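Putative zinc protease (Bordetella pertussis, PDB 3IH6) is probably a zinc-dependent metalloendopeptidase of the peptidase M16 family, and is represented here by a piece matching part of the inactive-type M16 domain. Local coordinates at residues E[30-34]-E[179-183]; E[58-63]-E[103-108]; E[109-113]-E[174-178]; E[142-146]-E[157-161]. All coordinates share one frame. Residue numbers count along the deposited sequence, not the author numbering.

Contact 1. Residues E[30-34]-E[179-183]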
loop_
_atom_site.group_PDB
_atom_site.type_symbol
_atom_site.label_atom_id
_atom_site.label_comp_id
_atom_site.label_asym_id
_atom_site.label_seq_id
_atom_site.Cartn_x
_atom_site.Cartn_y
_atom_site.Cartn_z
HETATM N N MSE E 30 -6.213 -6.177 30.001
HETATM C CA MSE E 30 -7.254 -5.398 29.323
HETATM C C MSE E 30 -7.879 -4.314 30.207
HETATM O O MSE E 30 -8.196 -4.551 31.378
HETATM C CB MSE E 30 -8.380 -6.329 28.857
HETATM C CG MSE E 30 -9.215 -5.761 27.720
HETATM SE SE MSE E 30 -8.230 -6.113 26.082
HETATM C CE MSE E 30 -7.822 -8.026 26.444
ATOM N N TYR E 31 -8.102 -3.145 29.605
ATOM C CA TYR E 31 -8.722 -2.014 30.258
ATOM C C TYR E 31 -9.789 -1.428 29.312
ATOM O O TYR E 31 -9.779 -1.704 28.091
ATOM C CB TYR E 31 -7.668 -0.956 30.555
ATOM C CG TYR E 31 -6.563 -1.373 31.491
ATOM C CD1 TYR E 31 -6.624 -1.079 32.875
ATOM C CD2 TYR E 31 -5.455 -2.055 31.016
ATOM C CE1 TYR E 31 -5.582 -1.462 33.765
ATOM C CE2 TYR E 31 -4.415 -2.458 31.892
ATOM C CZ TYR E 31 -4.490 -2.155 33.268
ATOM O OH TYR E 31 -3.443 -2.539 34.092
ATOM N N HIS E 32 -10.712 -0.631 29.832
ATOM C CA HIS E 32 -11.677 0.040 28.938
ATOM C C HIS E 32 -11.350 1.479 28.529
ATOM O O HIS E 32 -10.690 2.192 29.266
ATOM C CB HIS E 32 -13.142 -0.109 29.389
ATOM C CG HIS E 32 -13.531 0.731 30.568
ATOM N ND1 HIS E 32 -13.620 0.214 31.846
ATOM C CD2 HIS E 32 -13.943 2.021 30.656
ATOM C CE1 HIS E 32 -14.057 1.156 32.674
ATOM N NE2 HIS E 32 -14.263 2.260 31.978
ATOM N N LEU E 33 -11.814 1.888 27.348
ATOM C CA LEU E 33 -11.590 3.258 26.851
ATOM C C LEU E 33 -12.639 4.211 27.398
ATOM O O LEU E 33 -13.749 3.782 27.652
ATOM C CB LEU E 33 -11.657 3.297 25.306
ATOM C CG LEU E 33 -10.654 2.418 24.531
ATOM C CD1 LEU E 33 -10.960 2.354 23.044
ATOM C CD2 LEU E 33 -9.223 2.835 24.785
ATOM N N PRO E 34 -12.296 5.512 27.551
ATOM C CA PRO E 34 -13.303 6.578 27.643
ATOM C C PRO E 34 -14.137 6.613 26.360
ATOM O O PRO E 34 -13.704 6.093 25.325
ATOM C CB PRO E 34 -12.468 7.875 27.655
ATOM C CG PRO E 34 -11.092 7.461 28.053
ATOM C CD PRO E 34 -10.917 6.033 27.640
ATOM N N ALA E 179 -6.548 7.799 35.506
ATOM C CA ALA E 179 -7.938 7.388 35.828
ATOM C C ALA E 179 -8.423 6.091 35.143
ATOM O O ALA E 179 -9.282 5.407 35.701
ATOM C CB ALA E 179 -8.938 8.540 35.579
ATOM N N TYR E 180 -7.893 5.765 33.955
ATOM C CA TYR E 180 -8.266 4.547 33.234
ATOM C C TYR E 180 -7.350 3.350 33.448
ATOM O O TYR E 180 -7.779 2.189 33.284
ATOM C CB TYR E 180 -8.508 4.830 31.721
ATOM C CG TYR E 180 -9.772 5.628 31.572
ATOM C CD1 TYR E 180 -9.765 7.019 31.754
ATOM C CD2 TYR E 180 -11.005 4.993 31.392
ATOM C CE1 TYR E 180 -10.954 7.766 31.707
ATOM C CE2 TYR E 180 -12.191 5.740 31.336
ATOM C CZ TYR E 180 -12.139 7.115 31.494
ATOM O OH TYR E 180 -13.280 7.838 31.461
ATOM N N LEU E 181 -6.089 3.586 33.793
ATOM C CA LEU E 181 -5.199 2.437 33.979
ATOM C C LEU E 181 -5.177 2.092 35.477
ATOM O O LEU E 181 -4.256 2.449 36.236
ATOM C CB LEU E 181 -3.836 2.647 33.315
ATOM C CG LEU E 181 -3.920 2.953 31.808
ATOM C CD1 LEU E 181 -2.569 3.296 31.194
ATOM C CD2 LEU E 181 -4.558 1.795 31.001
ATOM N N VAL E 182 -6.262 1.436 35.898
ATOM C CA VAL E 182 -6.495 1.137 37.304
ATOM C C VAL E 182 -6.935 -0.298 37.466
ATOM O O VAL E 182 -7.691 -0.825 36.645
ATOM C CB VAL E 182 -7.544 2.101 37.981
ATOM C CG1 VAL E 182 -6.954 3.525 38.174
ATOM C CG2 VAL E 182 -8.869 2.132 37.231
ATOM N N ARG E 183 -6.449 -0.944 38.524
ATOM C CA ARG E 183 -6.803 -2.340 38.804
ATOM C C ARG E 183 -8.319 -2.668 38.670
ATOM O O ARG E 183 -8.681 -3.684 38.031
ATOM C CB ARG E 183 -6.283 -2.766 40.162
ATOM C CG ARG E 183 -6.794 -4.144 40.539
ATOM C CD ARG E 183 -5.878 -4.918 41.457
ATOM N NE ARG E 183 -6.346 -6.306 41.446
ATOM C CZ ARG E 183 -5.565 -7.378 41.469
ATOM N NH1 ARG E 183 -4.239 -7.255 41.503
ATOM N NH2 ARG E 183 -6.123 -8.581 41.445
HETATM O O HOH W 1 -10.345 1.435 32.016
#

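Contact 2. Residues E[58-63]-E[103-108]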
loop_
_atom_site.group_PDB
_atom_site.type_symbol
_atom_site.label_atom_id
_atom_site.label_comp_id
_atom_site.label_asym_id
_atom_site.label_seq_id
_atom_site.Cartn_x
_atom_site.Cartn_y
_atom_site.Cartn_z
ATOM N N ARG E 58 7.529 2.663 28.421
ATOM C CA ARG E 58 7.568 2.291 29.838
ATOM C C ARG E 58 7.565 0.764 29.966
ATOM O O ARG E 58 8.408 0.185 30.670
ATOM C CB ARG E 58 6.404 2.925 30.633
ATOM C CG ARG E 58 6.362 4.479 30.690
ATOM C CD ARG E 58 7.653 5.069 31.364
ATOM N NE ARG E 58 7.626 6.521 31.613
ATOM C CZ ARG E 58 7.095 7.086 32.700
ATOM N NH1 ARG E 58 6.508 6.344 33.637
ATOM N NH2 ARG E 58 7.100 8.399 32.840
ATOM N N LEU E 59 6.638 0.107 29.269
ATOM C CA LEU E 59 6.594 -1.347 29.249
ATOM C C LEU E 59 7.918 -1.990 28.788
ATOM O O LEU E 59 8.437 -2.909 29.449
ATOM C CB LEU E 59 5.397 -1.871 28.442
ATOM C CG LEU E 59 4.016 -1.546 29.048
ATOM C CD1 LEU E 59 2.837 -1.896 28.071
ATOM C CD2 LEU E 59 3.840 -2.272 30.342
ATOM N N TYR E 60 8.433 -1.538 27.655
ATOM C CA TYR E 60 9.620 -2.157 27.124
ATOM C C TYR E 60 10.722 -2.100 28.161
ATOM O O TYR E 60 11.325 -3.120 28.471
ATOM C CB TYR E 60 10.053 -1.528 25.796
ATOM C CG TYR E 60 11.199 -2.265 25.086
ATOM C CD1 TYR E 60 10.926 -3.131 24.020
ATOM C CD2 TYR E 60 12.557 -2.063 25.456
ATOM C CE1 TYR E 60 11.946 -3.826 23.343
ATOM C CE2 TYR E 60 13.615 -2.755 24.762
ATOM C CZ TYR E 60 13.270 -3.613 23.694
ATOM O OH TYR E 60 14.234 -4.277 23.002
ATOM N N HIS E 61 10.943 -0.923 28.735
ATOM C CA HIS E 61 12.013 -0.762 29.701
ATOM C C HIS E 61 11.843 -1.614 30.978
ATOM O O HIS E 61 12.826 -2.078 31.544
ATOM C CB HIS E 61 12.161 0.708 30.085
ATOM C CG HIS E 61 13.441 0.995 30.782
ATOM N ND1 HIS E 61 14.639 1.085 30.110
ATOM C CD2 HIS E 61 13.726 1.167 32.094
ATOM C CE1 HIS E 61 15.606 1.312 30.977
ATOM N NE2 HIS E 61 15.080 1.355 32.188
ATOM N N ALA E 62 10.599 -1.811 31.419
ATOM C CA ALA E 62 10.337 -2.583 32.639
ATOM C C ALA E 62 10.481 -4.080 32.402
ATOM O O ALA E 62 10.960 -4.799 33.272
ATOM C CB ALA E 62 8.946 -2.259 33.183
ATOM N N LEU E 63 10.086 -4.548 31.212
ATOM C CA LEU E 63 9.987 -5.990 30.970
ATOM C C LEU E 63 11.143 -6.671 30.220
ATOM O O LEU E 63 11.365 -7.862 30.392
ATOM C CB LEU E 63 8.642 -6.295 30.293
ATOM C CG LEU E 63 7.423 -5.749 31.070
ATOM C CD1 LEU E 63 6.127 -5.917 30.313
ATOM C CD2 LEU E 63 7.350 -6.456 32.383
ATOM N N THR E 103 4.654 -7.375 36.728
ATOM C CA THR E 103 5.360 -6.167 36.391
ATOM C C THR E 103 4.605 -5.318 35.366
ATOM O O THR E 103 4.584 -4.105 35.496
ATOM C CB THR E 103 6.782 -6.452 35.893
ATOM O OG1 THR E 103 7.463 -7.300 36.836
ATOM C CG2 THR E 103 7.570 -5.137 35.700
ATOM N N LEU E 104 4.020 -5.938 34.338
ATOM C CA LEU E 104 3.230 -5.184 33.333
ATOM C C LEU E 104 2.123 -4.319 33.974
ATOM O O LEU E 104 1.950 -3.156 33.611
ATOM C CB LEU E 104 2.565 -6.134 32.311
ATOM C CG LEU E 104 1.653 -5.446 31.273
ATOM C CD1 LEU E 104 2.352 -5.385 29.939
ATOM C CD2 LEU E 104 0.390 -6.234 31.131
ATOM N N THR E 105 1.334 -4.906 34.871
ATOM C CA THR E 105 0.220 -4.160 35.475
ATOM C C THR E 105 0.720 -3.128 36.499
ATOM O O THR E 105 0.150 -2.043 36.618
ATOM C CB THR E 105 -0.820 -5.070 36.165
ATOM O OG1 THR E 105 -0.168 -5.850 37.174
ATOM C CG2 THR E 105 -1.526 -5.981 35.169
ATOM N N ALA E 106 1.771 -3.455 37.250
ATOM C CA ALA E 106 2.392 -2.439 38.136
ATOM C C ALA E 106 2.839 -1.198 37.375
ATOM O O ALA E 106 2.681 -0.085 37.854
ATOM C CB ALA E 106 3.533 -3.018 38.929
ATOM N N THR E 107 3.378 -1.357 36.172
ATOM C CA THR E 107 3.913 -0.193 35.430
ATOM C C THR E 107 2.750 0.652 34.969
ATOM O O THR E 107 2.775 1.893 35.052
ATOM C CB THR E 107 4.694 -0.650 34.154
ATOM O OG1 THR E 107 5.708 -1.582 34.518
ATOM C CG2 THR E 107 5.278 0.534 33.378
ATOM N N LEU E 108 1.728 -0.033 34.479
ATOM C CA LEU E 108 0.555 0.626 33.913
ATOM C C LEU E 108 -0.217 1.402 34.965
ATOM O O LEU E 108 -0.619 2.528 34.729
ATOM C CB LEU E 108 -0.371 -0.391 33.234
ATOM C CG LEU E 108 0.131 -1.036 31.946
ATOM C CD1 LEU E 108 -0.811 -2.178 31.472
ATOM C CD2 LEU E 108 0.401 -0.030 30.837
#

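Contact 3. Residues E[109-113]-E[174-178]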
loop_
_atom_site.group_PDB
_atom_site.type_symbol
_atom_site.label_atom_id
_atom_site.label_comp_id
_atom_site.label_asym_id
_atom_site.label_seq_id
_atom_site.Cartn_x
_atom_site.Cartn_y
_atom_site.Cartn_z
ATOM N N GLU E 109 -0.388 0.798 36.135
ATOM C CA GLU E 109 -1.205 1.345 37.203
ATOM C C GLU E 109 -0.449 2.180 38.239
ATOM O O GLU E 109 -1.044 2.684 39.218
ATOM C CB GLU E 109 -1.960 0.199 37.854
ATOM C CG GLU E 109 -2.703 -0.612 36.790
ATOM C CD GLU E 109 -3.322 -1.869 37.321
ATOM O OE1 GLU E 109 -3.291 -2.127 38.559
ATOM O OE2 GLU E 109 -3.874 -2.599 36.492
ATOM N N SER E 110 0.841 2.406 38.015
ATOM C CA SER E 110 1.566 3.282 38.942
ATOM C C SER E 110 2.204 4.537 38.320
ATOM O O SER E 110 3.145 5.110 38.863
ATOM C CB SER E 110 2.587 2.467 39.735
ATOM O OG SER E 110 3.671 2.121 38.891
ATOM N N LEU E 111 1.668 4.971 37.188
ATOM C CA LEU E 111 2.163 6.146 36.481
ATOM C C LEU E 111 2.019 7.386 37.359
ATOM O O LEU E 111 2.695 8.412 37.147
ATOM C CB LEU E 111 1.366 6.340 35.177
ATOM C CG LEU E 111 1.577 5.242 34.141
ATOM C CD1 LEU E 111 0.461 5.318 33.064
ATOM C CD2 LEU E 111 2.971 5.322 33.510
ATOM N N SER E 112 1.143 7.277 38.353
ATOM C CA SER E 112 0.891 8.373 39.277
ATOM C C SER E 112 2.186 8.830 39.999
ATOM O O SER E 112 2.410 10.030 40.268
ATOM C CB SER E 112 -0.149 7.912 40.290
ATOM O OG SER E 112 -0.678 9.028 40.982
ATOM N N SER E 113 3.024 7.860 40.307
ATOM C CA SER E 113 4.294 8.091 40.961
ATOM C C SER E 113 5.449 8.027 39.958
ATOM O O SER E 113 6.625 8.084 40.352
ATOM C CB SER E 113 4.484 6.983 41.976
ATOM O OG SER E 113 4.468 5.738 41.280
ATOM N N GLN E 174 -1.668 12.770 31.508
ATOM C CA GLN E 174 -1.389 12.066 32.771
ATOM C C GLN E 174 -2.685 11.671 33.457
ATOM O O GLN E 174 -2.897 10.502 33.812
ATOM C CB GLN E 174 -0.555 12.931 33.719
ATOM C CG GLN E 174 -0.197 12.275 35.070
ATOM C CD GLN E 174 0.920 11.248 34.983
ATOM O OE1 GLN E 174 1.687 11.207 33.991
ATOM N NE2 GLN E 174 1.030 10.403 36.021
ATOM N N ARG E 175 -3.549 12.659 33.675
ATOM C CA ARG E 175 -4.796 12.410 34.400
ATOM C C ARG E 175 -5.622 11.315 33.728
ATOM O O ARG E 175 -6.154 10.425 34.404
ATOM C CB ARG E 175 -5.628 13.677 34.514
ATOM C CG ARG E 175 -7.075 13.378 34.871
ATOM C CD ARG E 175 -7.844 14.614 35.139
ATOM N NE ARG E 175 -7.702 15.575 34.045
ATOM C CZ ARG E 175 -8.381 15.529 32.903
ATOM N NH1 ARG E 175 -9.258 14.550 32.678
ATOM N NH2 ARG E 175 -8.172 16.473 31.988
ATOM N N ALA E 176 -5.722 11.373 32.402
ATOM C CA ALA E 176 -6.446 10.341 31.627
ATOM C C ALA E 176 -5.894 8.920 31.866
ATOM O O ALA E 176 -6.628 7.989 32.229
ATOM C CB ALA E 176 -6.450 10.693 30.138
ATOM N N ALA E 177 -4.603 8.757 31.675
ATOM C CA ALA E 177 -3.977 7.457 31.883
ATOM C C ALA E 177 -4.131 7.036 33.322
ATOM O O ALA E 177 -4.491 5.877 33.591
ATOM C CB ALA E 177 -2.493 7.512 31.511
ATOM N N VAL E 178 -3.864 7.961 34.258
ATOM C CA VAL E 178 -4.068 7.617 35.685
ATOM C C VAL E 178 -5.505 7.179 36.078
ATOM O O VAL E 178 -5.653 6.252 36.880
ATOM C CB VAL E 178 -3.474 8.653 36.652
ATOM C CG1 VAL E 178 -3.984 8.397 38.068
ATOM C CG2 VAL E 178 -1.951 8.554 36.634
#

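Contact 4. Residues E[142-146]-E[157-161]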
loop_
_atom_site.group_PDB
_atom_site.type_symbol
_atom_site.label_atom_id
_atom_site.label_comp_id
_atom_site.label_asym_id
_atom_site.label_seq_id
_atom_site.Cartn_x
_atom_site.Cartn_y
_atom_site.Cartn_z
ATOM N N VAL E 142 -9.617 9.454 4.225
ATOM C CA VAL E 142 -10.488 10.411 4.928
ATOM C C VAL E 142 -11.925 9.884 4.997
ATOM O O VAL E 142 -12.584 10.021 6.016
ATOM C CB VAL E 142 -10.494 11.789 4.226
ATOM C CG1 VAL E 142 -11.560 12.729 4.850
ATOM C CG2 VAL E 142 -9.097 12.420 4.275
ATOM N N GLY E 143 -12.416 9.314 3.893
ATOM C CA GLY E 143 -13.793 8.820 3.804
ATOM C C GLY E 143 -14.002 7.729 4.843
ATOM O O GLY E 143 -15.055 7.673 5.496
ATOM N N VAL E 144 -12.994 6.877 5.037
ATOM C CA VAL E 144 -13.090 5.836 6.047
ATOM C C VAL E 144 -13.067 6.461 7.440
ATOM O O VAL E 144 -13.921 6.129 8.295
ATOM C CB VAL E 144 -11.984 4.770 5.883
ATOM C CG1 VAL E 144 -11.997 3.782 7.049
ATOM C CG2 VAL E 144 -12.165 4.020 4.539
ATOM N N ALA E 145 -12.126 7.384 7.673
ATOM C CA ALA E 145 -11.996 7.962 9.003
ATOM C C ALA E 145 -13.249 8.745 9.366
ATOM O O ALA E 145 -13.672 8.740 10.495
ATOM C CB ALA E 145 -10.753 8.842 9.110
ATOM N N LEU E 146 -13.849 9.401 8.382
ATOM C CA LEU E 146 -15.067 10.166 8.600
ATOM C C LEU E 146 -16.232 9.236 8.966
ATOM O O LEU E 146 -16.897 9.463 9.984
ATOM C CB LEU E 146 -15.373 11.066 7.380
ATOM C CG LEU E 146 -14.660 12.433 7.435
ATOM C CD1 LEU E 146 -14.945 13.267 6.184
ATOM C CD2 LEU E 146 -15.040 13.212 8.690
ATOM N N LEU E 157 -15.470 14.442 15.174
ATOM C CA LEU E 157 -14.312 13.769 15.781
ATOM C C LEU E 157 -13.031 13.627 14.909
ATOM O O LEU E 157 -11.893 13.807 15.416
ATOM C CB LEU E 157 -14.722 12.429 16.427
ATOM C CG LEU E 157 -15.709 12.566 17.597
ATOM C CD1 LEU E 157 -16.256 11.204 17.987
ATOM C CD2 LEU E 157 -14.997 13.211 18.771
ATOM N N PHE E 158 -13.181 13.293 13.626
ATOM C CA PHE E 158 -12.002 13.206 12.736
ATOM C C PHE E 158 -11.116 14.434 12.863
ATOM O O PHE E 158 -9.886 14.318 13.006
ATOM C CB PHE E 158 -12.388 12.970 11.263
ATOM C CG PHE E 158 -11.197 12.915 10.342
ATOM C CD1 PHE E 158 -10.223 11.935 10.506
ATOM C CD2 PHE E 158 -11.016 13.862 9.365
ATOM C CE1 PHE E 158 -9.110 11.896 9.690
ATOM C CE2 PHE E 158 -9.890 13.822 8.536
ATOM C CZ PHE E 158 -8.941 12.834 8.707
ATOM N N PHE E 159 -11.734 15.620 12.887
ATOM C CA PHE E 159 -10.985 16.841 13.041
ATOM C C PHE E 159 -10.723 17.238 14.475
ATOM O O PHE E 159 -9.659 17.795 14.790
ATOM C CB PHE E 159 -11.678 17.987 12.291
ATOM C CG PHE E 159 -11.756 17.756 10.836
ATOM C CD1 PHE E 159 -10.627 17.940 10.032
ATOM C CD2 PHE E 159 -12.926 17.296 10.264
ATOM C CE1 PHE E 159 -10.700 17.706 8.668
ATOM C CE2 PHE E 159 -12.993 17.071 8.909
ATOM C CZ PHE E 159 -11.870 17.276 8.118
ATOM N N LEU E 160 -11.688 16.961 15.345
ATOM C CA LEU E 160 -11.591 17.382 16.731
ATOM C C LEU E 160 -10.491 16.619 17.459
ATOM O O LEU E 160 -9.749 17.240 18.238
ATOM C CB LEU E 160 -12.940 17.264 17.463
ATOM C CG LEU E 160 -13.002 17.546 18.980
ATOM C CD1 LEU E 160 -12.568 18.970 19.385
ATOM C CD2 LEU E 160 -14.420 17.235 19.516
ATOM N N GLN E 161 -10.366 15.304 17.182
ATOM C CA GLN E 161 -9.356 14.464 17.831
ATOM C C GLN E 161 -7.984 15.028 17.481
ATOM O O GLN E 161 -7.133 15.182 18.355
ATOM C CB GLN E 161 -9.457 12.958 17.454
ATOM C CG GLN E 161 -10.735 12.151 17.876
ATOM C CD GLN E 161 -11.097 12.196 19.366
ATOM O OE1 GLN E 161 -10.846 13.182 20.049
ATOM N NE2 GLN E 161 -11.734 11.118 19.866
#

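Contact 1. Residues E[30-34]-E[179-183]
The end of strand 26-32 and the residues just after it meet the C-terminal end of helix 170-180, mostly through aromatic rings, with 311 Å² buried between the two segments. Tyr180, in the last turn of the helix, covers Pro34: Pro34 CG stands 3.7 Å from the centroid of the Tyr180 ring and nearly on its normal, a CH-pi contact. The same ring runs along the backbone, with Tyr180 CD2 3.5 Å from His32 O. One water joins the two main chains, donating to His32 O at 2.9 Å and to Tyr180 O at 3.0 Å. At Leu181 the chain leaves helical geometry in an inverse gamma turn, closed by a weak hydrogen bond from Val182 N to Tyr180 O (3.1 Å). Leu181 CD2 then lies over one face of Tyr31, 3.9 Å from the ring centroid, a second CH-pi contact. The CA-to-CB bond of Val182 points away, but its carbonyl O comes to the ring edge, 3.6 Å from Tyr31 CE1. In this alpha/beta layered fold, Tyr31 packs against helix 97-109, touching Thr105 and Leu108 and hydrogen-bonding Glu109 through its hydroxyl; Leu181 reaches Leu51 of helix 39-52, and strand 26-32 runs between strands 84-90 and 187-191.

Contact 2. Residues E[58-63]-E[103-108]
Helices 58-63 and 103-108 run roughly antiparallel but well splayed, the axes of the two short segments 9.8 Å apart at closest approach and 137° between their N-to-C directions; side chains of each fit between those of the other. Ala62 is the small bump: its CB sits between Thr103 and Thr107, one turn apart, at 4.1 Å from Thr103 CG2 and 3.6 Å from Thr107 OG1. In return, Thr107 fits among Arg58, Leu59 and Ala62, with its CG2 3.8 Å from Arg58 CB. Both helices cover the same face of the antiparallel sheet of this M16-family domain, and the leucines line the sheet side of the interface: Leu59 and Leu63 rest on Val72 of strand 71-77, while Leu104 reaches Ala29 of strand 26-32. Between the helices Leu104 CD1 is shared, 3.5 Å from Leu59 CD2 and 3.8 Å from Leu63 CD1. Leu63 CD2 also presses on Thr103 CB at 3.6 Å, and Leu59 CD1 meets Leu108 CD2 at 4.1 Å. Thr107 OG1 is turned back onto its own helix, donating to Thr103 O at 2.9 Å.

Contact 3. Residues E[109-113]-E[174-178]
A short 3-10 turn in the connection between helices 97-109 and 118-136 docks against the side of helix 170-180, joining two parts of the helical layer that covers the sheet of this M16-family domain. Glu109, at the start of the segment, points its CA-to-CB bond away from helix 170-180; its carboxylate is hydrogen-bonded to Tyr31 OH and salt-bridged to Arg186. Leu111 carries most of the contact. Its CD1 packs on Ala177 CB at 4.0 Å, its CB lies 4.2 Å from Val178 CG2, and its side chain also meets Leu51 of helix 39-52. Its carbonyl takes the one hydrogen bond between the segments: Gln174 NE2 donates to Leu111 O at 2.8 Å, while Gln174 OE1 accepts from Phe116 N, so a single amide holds the connection at two points. Ser112 then passes alongside Val178, its N 3.8 Å from Val178 CG2, at the more exposed border of the contact. Ser113 faces away and closes the turn on itself, with its N 3.1 Å and its OG 2.8 Å from Ser110 O, both as donors.

Contact 4. Residues E[142-146]-E[157-161]
This is a buried, wholly apolar packing of two successive helices, 139-152 and 157-167, with the centre of the contact about 20 Å from the centre of the chain. The axes of the short segments stand almost perpendicular, at 93°, and come within 10.4 Å. Phe158 does most of the work: its CA-to-CB bond points toward the other helix and its ring fits against Val142 and Ala145, with Leu146 against its CB. Ala145 leaves room for the ring to come close, its CB lying 3.4 Å from Phe158 CD1. Val142 CG1 meets Phe158 CE2 at 4.2 Å, and Leu146 CD2 lies 3.7 Å from Phe158 CB and 4.4 Å from Phe159 CE2. Helix 118-136 adds Trp132, whose ring stacks with Phe158. A third subunit also packs here, with its Phe75 touching Val142 and Leu146 and its Leu26 touching Phe159, so the helices contribute to a subunit interface. Two consecutive helices joined by a short link and packed almost perpendicularly form an orthogonal helix pair, here with Phe158 in the joint.

Contacts 1, 2 and 3 form one continuous patch. Glu109 ties contact 3 to contact 1, its OE2 2.4 Å from Tyr31 OH in a probable hydrogen bond. Contact 2 joins contact 1 through Leu108, whose CD1 lies 3.6 Å from Tyr31 CE2, and meets contact 3 where Arg58 NH1 packs 3.7 Å from Leu111 CD2. Contacts 1 and 3 share helix 170-180 and have centres about 10 Å apart. Contact 4 lies across the chain's centre from contact 2, about 32 Å between centres, but its nearest atoms are about 8 Å from contact 1 and 11 Å from contact 3. It is nested within the loops closed by those two, and helix 157-167 leads directly into helix 170-180. None of the four is identified with a zinc site.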